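Local coordinates for MSHA biogenesis protein MshE (PDB 5HTL), which binds the bacterial second messenger cyclic di-GMP with high affinity through its MshEN domain and probably takes part in MSHA pilus biogenesis, at residues 67-72 with 135-140; 89-94 with 106-111; 95-100 with 123-128. All coordinates share one frame; numbering follows the deposited sequence.

Overall arrangement
Contacts 1 and 2 are partly buried, while contact 3 lies at the surface, its centre about 18 Å from the centre of the chain. Contacts 2 and 3 share strand 92-98: contact 2 uses its start, beside helix 84-90, and contact 3 its far end. Contact 1 packs against both, because Leu69 and Leu137 rest on Leu93 and Ile67 meets Ile95. The chemistry follows position. A glutamine amide clamps a loop to a helix in contact 1, waters bridge arginines and an aspartate near the ligand in contact 2, and one backbone bond with a tyrosine beside it joins strand ends in contact 3. Contacts 1 and 3 also reach the second subunit.

Contact 1 (67-72 with 135-140); sequences IDLSRA and KQLVDG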
loop_
_atom_site.group_PDB
_atom_site.type_symbol
_atom_site.label_atom_id
_atom_site.label_comp_id
_atom_site.label_asym_id
_atom_site.label_seq_id
_atom_site.Cartn_x
_atom_site.Cartn_y
_atom_site.Cartn_z
ATOM N N ILE A 67 -10.814 5.493 -1.736
ATOM C CA ILE A 67 -12.163 4.978 -1.516
ATOM C C ILE A 67 -13.170 6.103 -1.401
ATOM O O ILE A 67 -12.827 7.231 -1.029
ATOM C CB ILE A 67 -12.268 4.061 -0.262
ATOM C CG1 ILE A 67 -11.895 4.809 1.021
ATOM C CG2 ILE A 67 -11.407 2.815 -0.463
ATOM C CD1 ILE A 67 -12.379 4.109 2.279
ATOM N N ASP A 68 -14.410 5.785 -1.752
ATOM C CA ASP A 68 -15.528 6.667 -1.462
ATOM C C ASP A 68 -16.097 6.226 -0.125
ATOM O O ASP A 68 -16.946 5.333 -0.059
ATOM C CB ASP A 68 -16.590 6.556 -2.554
ATOM C CG ASP A 68 -17.773 7.466 -2.310
ATOM O OD1 ASP A 68 -17.833 8.130 -1.248
ATOM O OD2 ASP A 68 -18.664 7.506 -3.187
ATOM N N LEU A 69 -15.639 6.862 0.942
ATOM C CA LEU A 69 -16.003 6.443 2.280
ATOM C C LEU A 69 -17.492 6.695 2.597
ATOM O O LEU A 69 -18.047 6.091 3.508
ATOM C CB LEU A 69 -15.068 7.121 3.279
ATOM C CG LEU A 69 -15.152 6.710 4.739
ATOM C CD1 LEU A 69 -15.043 5.194 4.911
ATOM C CD2 LEU A 69 -14.057 7.431 5.517
ATOM N N SER A 70 -18.139 7.550 1.811
ATOM C CA SER A 70 -19.567 7.814 1.995
ATOM C C SER A 70 -20.420 6.619 1.571
ATOM O O SER A 70 -21.595 6.513 1.930
ATOM C CB SER A 70 -19.995 9.047 1.202
ATOM O OG SER A 70 -20.146 8.749 -0.175
ATOM N N ARG A 71 -19.826 5.709 0.811
ATOM C CA ARG A 71 -20.565 4.572 0.286
ATOM C C ARG A 71 -19.872 3.263 0.568
ATOM O O ARG A 71 -20.429 2.195 0.328
ATOM C CB ARG A 71 -20.745 4.715 -1.224
ATOM C CG ARG A 71 -21.930 5.568 -1.606
ATOM C CD ARG A 71 -22.095 5.627 -3.106
ATOM N NE ARG A 71 -23.351 5.038 -3.553
ATOM C CZ ARG A 71 -23.477 4.309 -4.656
ATOM N NH1 ARG A 71 -22.416 4.073 -5.417
ATOM N NH2 ARG A 71 -24.658 3.809 -4.995
ATOM N N ALA A 72 -18.640 3.345 1.052
ATOM C CA ALA A 72 -17.827 2.148 1.198
ATOM C C ALA A 72 -18.328 1.225 2.301
ATOM O O ALA A 72 -18.984 1.646 3.256
ATOM C CB ALA A 72 -16.365 2.518 1.431
ATOM N N LYS A 135 -13.036 15.350 4.441
ATOM C CA LYS A 135 -14.441 15.614 4.765
ATOM C C LYS A 135 -15.175 14.304 5.002
ATOM O O LYS A 135 -15.960 14.183 5.942
ATOM C CB LYS A 135 -15.125 16.399 3.644
ATOM C CG LYS A 135 -16.551 16.839 3.985
ATOM C CD LYS A 135 -17.232 17.535 2.808
ATOM C CE LYS A 135 -18.571 18.155 3.210
ATOM N NZ LYS A 135 -19.271 18.791 2.051
ATOM N N GLN A 136 -14.895 13.305 4.171
ATOM C CA GLN A 136 -15.530 12.002 4.339
ATOM C C GLN A 136 -15.106 11.272 5.602
ATOM O O GLN A 136 -15.923 10.585 6.222
ATOM C CB GLN A 136 -15.277 11.124 3.126
ATOM C CG GLN A 136 -16.003 11.605 1.889
ATOM C CD GLN A 136 -15.953 10.583 0.793
ATOM O OE1 GLN A 136 -15.139 9.661 0.842
ATOM N NE2 GLN A 136 -16.818 10.729 -0.205
ATOM N N LEU A 137 -13.835 11.412 5.976
ATOM C CA LEU A 137 -13.320 10.847 7.222
ATOM C C LEU A 137 -14.065 11.429 8.418
ATOM O O LEU A 137 -14.501 10.699 9.313
ATOM C CB LEU A 137 -11.826 11.146 7.380
ATOM C CG LEU A 137 -10.756 10.054 7.273
ATOM C CD1 LEU A 137 -11.276 8.656 7.618
ATOM C CD2 LEU A 137 -10.084 10.080 5.908
ATOM N N VAL A 138 -14.198 12.751 8.441
ATOM C CA VAL A 138 -14.856 13.421 9.552
ATOM C C VAL A 138 -16.334 13.035 9.631
ATOM O O VAL A 138 -16.850 12.758 10.719
ATOM C CB VAL A 138 -14.647 14.932 9.478
ATOM C CG1 VAL A 138 -15.487 15.647 10.544
ATOM C CG2 VAL A 138 -13.167 15.249 9.651
ATOM N N ASP A 139 -17.007 12.965 8.480
ATOM C CA ASP A 139 -18.380 12.465 8.459
ATOM C C ASP A 139 -18.425 11.041 9.010
ATOM O O ASP A 139 -19.350 10.676 9.728
ATOM C CB ASP A 139 -18.961 12.486 7.046
ATOM C CG ASP A 139 -19.284 13.880 6.559
ATOM O OD1 ASP A 139 -19.412 14.051 5.325
ATOM O OD2 ASP A 139 -19.420 14.798 7.396
ATOM N N GLY A 140 -17.419 10.238 8.674
ATOM C CA GLY A 140 -17.320 8.883 9.182
ATOM C C GLY A 140 -17.209 8.846 10.695
ATOM O O GLY A 140 -17.913 8.076 11.348
#
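Gln136 reaches from its helix to the loop at Asp68 and Leu69 and uses both ends of its amide there. Its CG lies anti to the carbonyl carbon (chi1 -69°) and the chain runs extended beyond CG. The oxygen OE1 accepts from Leu69 N at 2.8 Å, the donor standing above the plane of the amide carbonyl, and Leu69 CB sits 3.5 Å from the same OE1. The nitrogen NE2 gives a hydrogen to Asp68 OD1 at 3.0 Å. The two side chains cross at about a right angle, yet the carboxylate and amide planes are only 15° apart: the flat groups are nearly parallel, and NE2 meets OD1 from above the carboxylate plane, 42° out of it. Ser70 OG donates to the same OD1 over 2.6 Å, from the opposite face and on the syn side, so that two donors grip one oxygen between them.

Backbone geometry identifies the loop as a type I beta turn from Asp68 to Arg71, closed by Arg71 N on Asp68 O at 3.0 Å. A weak bond from Ser70 N to Asp68 OD1 adds an Asx turn. This loop follows closely on Ser63, Leu64 and Pro65, which line a cyclic di-GMP pocket, and its Asp68 also makes backbone hydrogen bonds to the second subunit.

Leu69 carries the apolar half of the contact, its CB directed toward the helix. Its CD2 branch touches Leu137 CD1 at 3.7 Å, the two leucines again crossing at about a right angle, and lies equally far, 3.7 Å, from the Gln136 carbonyl oxygen O. Leu93 of strand 92-98 packs against both leucines, and Ile95 of the same strand against Leu69.

Contact 2 (89-94 with 106-111); sequences RLRALV and MSDPAD. With C2E (9,9'-[(2R,3R,3aS,5S,7aR,9R,10R,10aS,12S,14aR)-3,5,10,12-tetrahydroxy-5,12-dioxidooctahydro-2H,7H-difuro[3,2-d:3',2'-j][1,3,7,9,2,8]tetraoxadiphosphacyclododecine-2,9-diyl]bis(2-amino-1,9-dihydro-6H-purin-6-one)), chain C.
Ala92 and Met106 form an antiparallel, non-hydrogen-bonded pair where strand 92-98 begins and strand 101-106 ends, and Arg91, just before Ala92, is the C-prime residue of the Schellman motif that closes helix 84-90. The apolar part is small: Ala92 CB meets CG of Met106, a selenomethionine, on the same face of the sheet at 3.9 Å.

One backbone hydrogen bond joins the segments: Ser107 N donates to Arg91 O at 3.2 Å, with an angle of 159° at the hydrogen. Met106 CA adds a CA-H...O contact to the same oxygen.

The charged groups come near one another without direct pairing across the contact. Ser107 OG lies 3.3 Å above one face of the Arg91 guanidinium, offset toward its rim and poorly angled for a hydrogen bond to NE. Arg91 NH1 has its salt bridge with Glu134, while NH2 stays 4.2 Å from Asp111 OD1, which lies near the guanidinium plane.

Water bridges these groups. One molecule accepts from Arg91 NH2 and probably donates to Asp111 OD1; a second links Arg89 NH2, from which it accepts, to the same OD1 at 2.7 Å. Asp111 OD2 caps the following helix through Ala114 N.

The turn from Asp108 to Asp111 supplies part of the ligand pocket. Ala110 CB lies 4.0 Å from the ribose O4A of cyclic di-GMP, and Asp108 OD1 accepts from the amino group N21 of one of its guanines at 2.9 Å, with a 152° angle at the hydrogen.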
loop_
_atom_site.group_PDB
_atom_site.type_symbol
_atom_site.label_atom_id
_atom_site.label_comp_id
_atom_site.label_asym_id
_atom_site.label_seq_id
_atom_site.Cartn_x
_atom_site.Cartn_y
_atom_site.Cartn_z
ATOM N N ARG A 89 -7.576 12.583 16.030
ATOM C CA ARG A 89 -6.243 13.205 16.021
ATOM C C ARG A 89 -5.441 12.820 14.789
ATOM O O ARG A 89 -4.788 13.667 14.168
ATOM C CB ARG A 89 -5.433 12.823 17.267
ATOM C CG ARG A 89 -4.012 13.430 17.284
ATOM C CD ARG A 89 -2.976 12.404 16.842
ATOM N NE ARG A 89 -1.639 12.926 16.539
ATOM C CZ ARG A 89 -1.218 13.283 15.326
ATOM N NH1 ARG A 89 -2.029 13.210 14.279
ATOM N NH2 ARG A 89 0.023 13.724 15.157
ATOM N N LEU A 90 -5.507 11.535 14.433
ATOM C CA LEU A 90 -4.670 10.955 13.393
ATOM C C LEU A 90 -5.336 10.993 12.028
ATOM O O LEU A 90 -4.713 10.627 11.020
ATOM C CB LEU A 90 -4.351 9.502 13.762
ATOM C CG LEU A 90 -3.527 9.339 15.038
ATOM C CD1 LEU A 90 -3.460 7.880 15.466
ATOM C CD2 LEU A 90 -2.131 9.884 14.793
ATOM N N ARG A 91 -6.590 11.433 11.986
ATOM C CA ARG A 91 -7.417 11.395 10.774
ATOM C C ARG A 91 -7.355 10.010 10.125
ATOM O O ARG A 91 -7.015 9.860 8.945
ATOM C CB ARG A 91 -7.051 12.529 9.811
ATOM C CG ARG A 91 -7.251 13.921 10.440
ATOM C CD ARG A 91 -6.767 15.028 9.510
ATOM N NE ARG A 91 -5.323 14.962 9.327
ATOM C CZ ARG A 91 -4.651 15.638 8.399
ATOM N NH1 ARG A 91 -5.293 16.457 7.578
ATOM N NH2 ARG A 91 -3.339 15.501 8.303
ATOM N N ALA A 92 -7.711 9.005 10.918
ATOM C CA ALA A 92 -7.623 7.595 10.530
ATOM C C ALA A 92 -8.853 6.877 11.036
ATOM O O ALA A 92 -9.284 7.107 12.159
ATOM C CB ALA A 92 -6.377 6.972 11.129
ATOM N N LEU A 93 -9.422 6.013 10.206
ATOM C CA LEU A 93 -10.601 5.231 10.569
ATOM C C LEU A 93 -10.378 3.769 10.231
ATOM O O LEU A 93 -10.069 3.433 9.090
ATOM C CB LEU A 93 -11.823 5.733 9.795
ATOM C CG LEU A 93 -13.174 5.057 10.068
ATOM C CD1 LEU A 93 -13.640 5.444 11.457
ATOM C CD2 LEU A 93 -14.230 5.457 9.045
ATOM N N VAL A 94 -10.541 2.896 11.218
ATOM C CA VAL A 94 -10.479 1.460 10.984
ATOM C C VAL A 94 -11.789 1.001 10.355
ATOM O O VAL A 94 -12.856 1.129 10.963
ATOM C CB VAL A 94 -10.286 0.685 12.298
ATOM C CG1 VAL A 94 -10.139 -0.804 12.005
ATOM C CG2 VAL A 94 -9.076 1.211 13.047
HETATM N N MSE A 106 -7.145 6.716 5.723
HETATM C CA MSE A 106 -6.528 7.934 6.247
HETATM C C MSE A 106 -6.664 9.064 5.261
HETATM O O MSE A 106 -6.686 8.842 4.055
HETATM C CB MSE A 106 -5.042 7.716 6.503
HETATM C CG MSE A 106 -4.744 6.719 7.577
HETATM SE SE MSE A 106 -2.836 6.637 7.847
HETATM C CE MSE A 106 -2.549 8.355 8.688
ATOM N N SER A 107 -6.727 10.287 5.770
ATOM C CA SER A 107 -6.744 11.459 4.905
ATOM C C SER A 107 -5.333 11.721 4.391
ATOM O O SER A 107 -5.148 12.227 3.286
ATOM C CB SER A 107 -7.238 12.678 5.673
ATOM O OG SER A 107 -6.210 13.188 6.483
ATOM N N ASP A 108 -4.334 11.361 5.188
ATOM C CA ASP A 108 -2.944 11.548 4.778
ATOM C C ASP A 108 -2.075 10.333 5.100
ATOM O O ASP A 108 -1.387 10.303 6.109
ATOM C CB ASP A 108 -2.362 12.817 5.409
ATOM C CG ASP A 108 -0.983 13.149 4.884
ATOM O OD1 ASP A 108 -0.517 12.458 3.959
ATOM O OD2 ASP A 108 -0.374 14.109 5.408
ATOM N N PRO A 109 -2.093 9.319 4.229
ATOM C CA PRO A 109 -1.260 8.139 4.479
ATOM C C PRO A 109 0.242 8.427 4.320
ATOM O O PRO A 109 1.052 7.600 4.724
ATOM C CB PRO A 109 -1.750 7.127 3.426
ATOM C CG PRO A 109 -2.488 7.934 2.422
ATOM C CD PRO A 109 -3.049 9.113 3.132
ATOM N N ALA A 110 0.591 9.588 3.773
ATOM C CA ALA A 110 1.986 10.033 3.686
ATOM C C ALA A 110 2.485 10.655 4.994
ATOM O O ALA A 110 3.664 10.993 5.119
ATOM C CB ALA A 110 2.153 11.016 2.538
ATOM N N ASP A 111 1.590 10.800 5.967
ATOM C CA ASP A 111 1.937 11.405 7.254
ATOM C C ASP A 111 2.596 10.362 8.151
ATOM O O ASP A 111 1.922 9.611 8.869
ATOM C CB ASP A 111 0.674 11.979 7.910
ATOM C CG ASP A 111 0.952 12.729 9.217
ATOM O OD1 ASP A 111 0.012 13.374 9.747
ATOM O OD2 ASP A 111 2.084 12.680 9.738
HETATM P P1 C2E C . 7.984 13.071 -2.028
HETATM O O2P C2E C . 7.042 13.211 -3.198
HETATM O O1P C2E C . 8.923 11.892 -2.175
HETATM O "O5'" C2E C . 8.792 14.422 -1.892
HETATM C "C5'" C2E C . 9.663 14.756 -0.846
HETATM C "C4'" C2E C . 10.078 16.154 -0.827
HETATM O "O4'" C2E C . 10.793 16.478 -1.981
HETATM C "C3'" C2E C . 8.900 17.088 -0.803
HETATM O "O3'" C2E C . 8.592 17.443 0.524
HETATM C "C2'" C2E C . 9.284 18.153 -1.619
HETATM O "O2'" C2E C . 9.859 19.213 -0.823
HETATM C "C1'" C2E C . 10.276 17.626 -2.587
HETATM N N9 C2E C . 9.652 17.227 -3.810
HETATM C C8 C2E C . 8.560 16.573 -4.198
HETATM N N7 C2E C . 8.609 16.517 -5.534
HETATM C C5 C2E C . 9.745 17.140 -5.971
HETATM C C6 C2E C . 10.260 17.344 -7.256
HETATM O O6 C2E C . 9.596 16.900 -8.342
HETATM N N1 C2E C . 11.417 18.001 -7.397
HETATM C C2 C2E C . 12.073 18.438 -6.319
HETATM N N2 C2E C . 13.304 19.132 -6.536
HETATM N N3 C2E C . 11.621 18.262 -5.057
HETATM C C4 C2E C . 10.453 17.615 -4.845
HETATM P P11 C2E C . 7.082 17.635 0.995
HETATM O O21 C2E C . 7.045 18.207 2.402
HETATM O O11 C2E C . 6.444 18.624 0.063
HETATM O O5A C2E C . 6.261 16.316 0.848
HETATM C C5A C2E C . 6.580 15.149 1.588
HETATM C C4A C2E C . 5.983 13.924 1.122
HETATM O O4A C2E C . 4.529 13.960 1.337
HETATM C C3A C2E C . 6.135 13.720 -0.335
HETATM O O3A C2E C . 7.188 12.842 -0.679
HETATM C C2A C2E C . 4.839 13.192 -0.805
HETATM O O2A C2E C . 4.753 11.824 -0.770
HETATM C C1A C2E C . 3.826 13.737 0.137
HETATM N N91 C2E C . 3.183 15.003 -0.192
HETATM C C81 C2E C . 3.656 16.029 -0.926
HETATM N N71 C2E C . 2.751 17.023 -0.944
HETATM C C51 C2E C . 1.686 16.635 -0.203
HETATM C C61 C2E C . 0.462 17.207 0.161
HETATM O O61 C2E C . 0.094 18.476 -0.250
HETATM N N11 C2E C . -0.381 16.517 0.929
HETATM C C21 C2E C . -0.074 15.296 1.357
HETATM N N21 C2E C . -1.036 14.650 2.157
HETATM N N31 C2E C . 1.085 14.703 1.048
HETATM C C41 C2E C . 1.972 15.362 0.272
HETATM O O HOH W 1 0.084 14.463 12.226
HETATM O O HOH W 2 -2.625 12.636 9.409
HETATM O O HOH W 3 -4.362 10.949 7.946
#

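Contact 3 (95-100 with 123-128); sequences IGRSGD and PDYGFE
Asp100 and Gly126 make a backbone join at the surface, where the turn between strands 92-98 and 101-106 meets the start of strand 126-131. Gly126 N donates to Asp100 O at 2.9 Å, with 162° at the hydrogen, and Tyr125 CA brings its hydrogen to the same oxygen in a 3.4 Å CA-H...O contact. Asp100 CB lies beside the Asp124 carbonyl oxygen O, 3.8 Å away, extending the contact by one residue.

The Tyr125 ring lies with one edge against the turn at 99-100. Its CG is anti to the carbonyl carbon (chi1 -79°), and from there the ring presents its CD1-CE1 rim to the turn. CD1 is 3.7 Å from the Asp100 carbonyl carbon C, and Gly99 O lies in the ring plane at the edge, 3.8 Å from CE1.

In the three-stranded mixed sheet, 101-106 is the middle strand, antiparallel to 92-98 and parallel to 126-131; the Gly126 bond therefore marks the beginning of the parallel pairing, which Leu102 continues through backbone bonds with Gly126 and Glu128. The backbone angles of Gly99 and Asp100 are close to those of a type II' turn, and glycine suits the positive phi at the first of these positions. Farther along the antiparallel pair, Ile95 and Gly96 both face Arg103 in a classic beta bulge.

Arg97 comes to the tyrosine obliquely, its chain bent at chi2 and chi3. CG touches CE1 of the Tyr125 ring at 3.9 Å, and CD and NH1 of Arg97 each come within 4.0 Å of Tyr125 OH. The guanidinium is turned 80° from the ring plane, so the two flat groups do not stack. Leu102 packs against both side chains.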
loop_
_atom_site.group_PDB
_atom_site.type_symbol
_atom_site.label_atom_id
_atom_site.label_comp_id
_atom_site.label_asym_id
_atom_site.label_seq_id
_atom_site.Cartn_x
_atom_site.Cartn_y
_atom_site.Cartn_z
ATOM N N ILE A 95 -11.714 0.519 9.115
ATOM C CA ILE A 95 -12.917 0.135 8.373
ATOM C C ILE A 95 -13.025 -1.363 8.128
ATOM O O ILE A 95 -14.047 -1.845 7.649
ATOM C CB ILE A 95 -13.041 0.891 7.021
ATOM C CG1 ILE A 95 -11.890 0.531 6.079
ATOM C CG2 ILE A 95 -13.117 2.404 7.255
ATOM C CD1 ILE A 95 -12.048 1.090 4.643
ATOM N N GLY A 96 -11.975 -2.096 8.462
ATOM C CA GLY A 96 -12.010 -3.537 8.314
ATOM C C GLY A 96 -11.086 -4.206 9.299
ATOM O O GLY A 96 -10.031 -3.660 9.632
ATOM N N ARG A 97 -11.490 -5.379 9.778
ATOM C CA ARG A 97 -10.596 -6.225 10.548
ATOM C C ARG A 97 -10.758 -7.670 10.114
ATOM O O ARG A 97 -11.875 -8.159 9.979
ATOM C CB ARG A 97 -10.880 -6.124 12.043
ATOM C CG ARG A 97 -9.777 -6.750 12.881
ATOM C CD ARG A 97 -10.286 -7.754 13.875
ATOM N NE ARG A 97 -11.494 -7.301 14.554
ATOM C CZ ARG A 97 -11.985 -7.869 15.648
ATOM N NH1 ARG A 97 -11.360 -8.902 16.193
ATOM N NH2 ARG A 97 -13.092 -7.396 16.201
ATOM N N SER A 98 -9.640 -8.347 9.901
ATOM C CA SER A 98 -9.670 -9.763 9.572
ATOM C C SER A 98 -8.396 -10.393 10.099
ATOM O O SER A 98 -7.309 -10.058 9.638
ATOM C CB SER A 98 -9.741 -9.934 8.058
ATOM O OG SER A 98 -10.098 -11.262 7.717
ATOM N N GLY A 99 -8.515 -11.314 11.054
ATOM C CA GLY A 99 -7.333 -11.837 11.714
ATOM C C GLY A 99 -6.605 -10.683 12.375
ATOM O O GLY A 99 -7.243 -9.851 13.025
ATOM N N ASP A 100 -5.288 -10.608 12.197
ATOM C CA ASP A 100 -4.528 -9.503 12.779
ATOM C C ASP A 100 -4.285 -8.386 11.772
ATOM O O ASP A 100 -3.302 -7.656 11.895
ATOM C CB ASP A 100 -3.162 -9.960 13.302
ATOM C CG ASP A 100 -3.153 -11.396 13.773
ATOM O OD1 ASP A 100 -4.194 -11.881 14.264
ATOM O OD2 ASP A 100 -2.086 -12.037 13.656
ATOM N N PRO A 123 -1.052 -1.813 18.416
ATOM C CA PRO A 123 0.029 -2.791 18.272
ATOM C C PRO A 123 -0.518 -4.207 18.040
ATOM O O PRO A 123 -1.676 -4.488 18.355
ATOM C CB PRO A 123 0.755 -2.699 19.625
ATOM C CG PRO A 123 -0.285 -2.284 20.572
ATOM C CD PRO A 123 -1.175 -1.343 19.807
ATOM N N ASP A 124 0.306 -5.081 17.477
ATOM C CA ASP A 124 -0.127 -6.435 17.092
ATOM C C ASP A 124 -1.320 -6.499 16.128
ATOM O O ASP A 124 -1.969 -7.538 16.005
ATOM C CB ASP A 124 -0.433 -7.307 18.306
ATOM C CG ASP A 124 0.371 -6.925 19.516
ATOM O OD1 ASP A 124 1.551 -6.539 19.367
ATOM O OD2 ASP A 124 -0.195 -7.001 20.627
ATOM N N TYR A 125 -1.627 -5.386 15.480
ATOM C CA TYR A 125 -2.383 -5.433 14.243
ATOM C C TYR A 125 -1.460 -4.864 13.188
ATOM O O TYR A 125 -0.729 -3.911 13.464
ATOM C CB TYR A 125 -3.643 -4.576 14.324
ATOM C CG TYR A 125 -4.807 -5.204 15.052
ATOM C CD1 TYR A 125 -5.525 -6.251 14.482
ATOM C CD2 TYR A 125 -5.216 -4.726 16.290
ATOM C CE1 TYR A 125 -6.608 -6.820 15.143
ATOM C CE2 TYR A 125 -6.297 -5.288 16.957
ATOM C CZ TYR A 125 -6.987 -6.333 16.379
ATOM O OH TYR A 125 -8.059 -6.886 17.047
ATOM N N GLY A 126 -1.473 -5.464 12.000
ATOM C CA GLY A 126 -0.813 -4.896 10.838
ATOM C C GLY A 126 -1.860 -4.141 10.040
ATOM O O GLY A 126 -3.056 -4.307 10.297
ATOM N N PHE A 127 -1.424 -3.302 9.103
ATOM C CA PHE A 127 -2.341 -2.387 8.422
ATOM C C PHE A 127 -2.324 -2.490 6.899
ATOM O O PHE A 127 -1.281 -2.693 6.282
ATOM C CB PHE A 127 -2.037 -0.924 8.780
ATOM C CG PHE A 127 -1.750 -0.685 10.233
ATOM C CD1 PHE A 127 -0.694 0.137 10.606
ATOM C CD2 PHE A 127 -2.537 -1.247 11.221
ATOM C CE1 PHE A 127 -0.418 0.375 11.941
ATOM C CE2 PHE A 127 -2.263 -1.020 12.560
ATOM C CZ PHE A 127 -1.204 -0.205 12.917
ATOM N N GLU A 128 -3.499 -2.323 6.304
ATOM C CA GLU A 128 -3.602 -2.001 4.893
ATOM C C GLU A 128 -4.170 -0.592 4.830
ATOM O O GLU A 128 -5.198 -0.329 5.447
ATOM C CB GLU A 128 -4.555 -2.965 4.183
ATOM C CG GLU A 128 -4.162 -4.431 4.236
ATOM C CD GLU A 128 -5.181 -5.314 3.537
ATOM O OE1 GLU A 128 -5.296 -6.501 3.903
ATOM O OE2 GLU A 128 -5.877 -4.812 2.628
#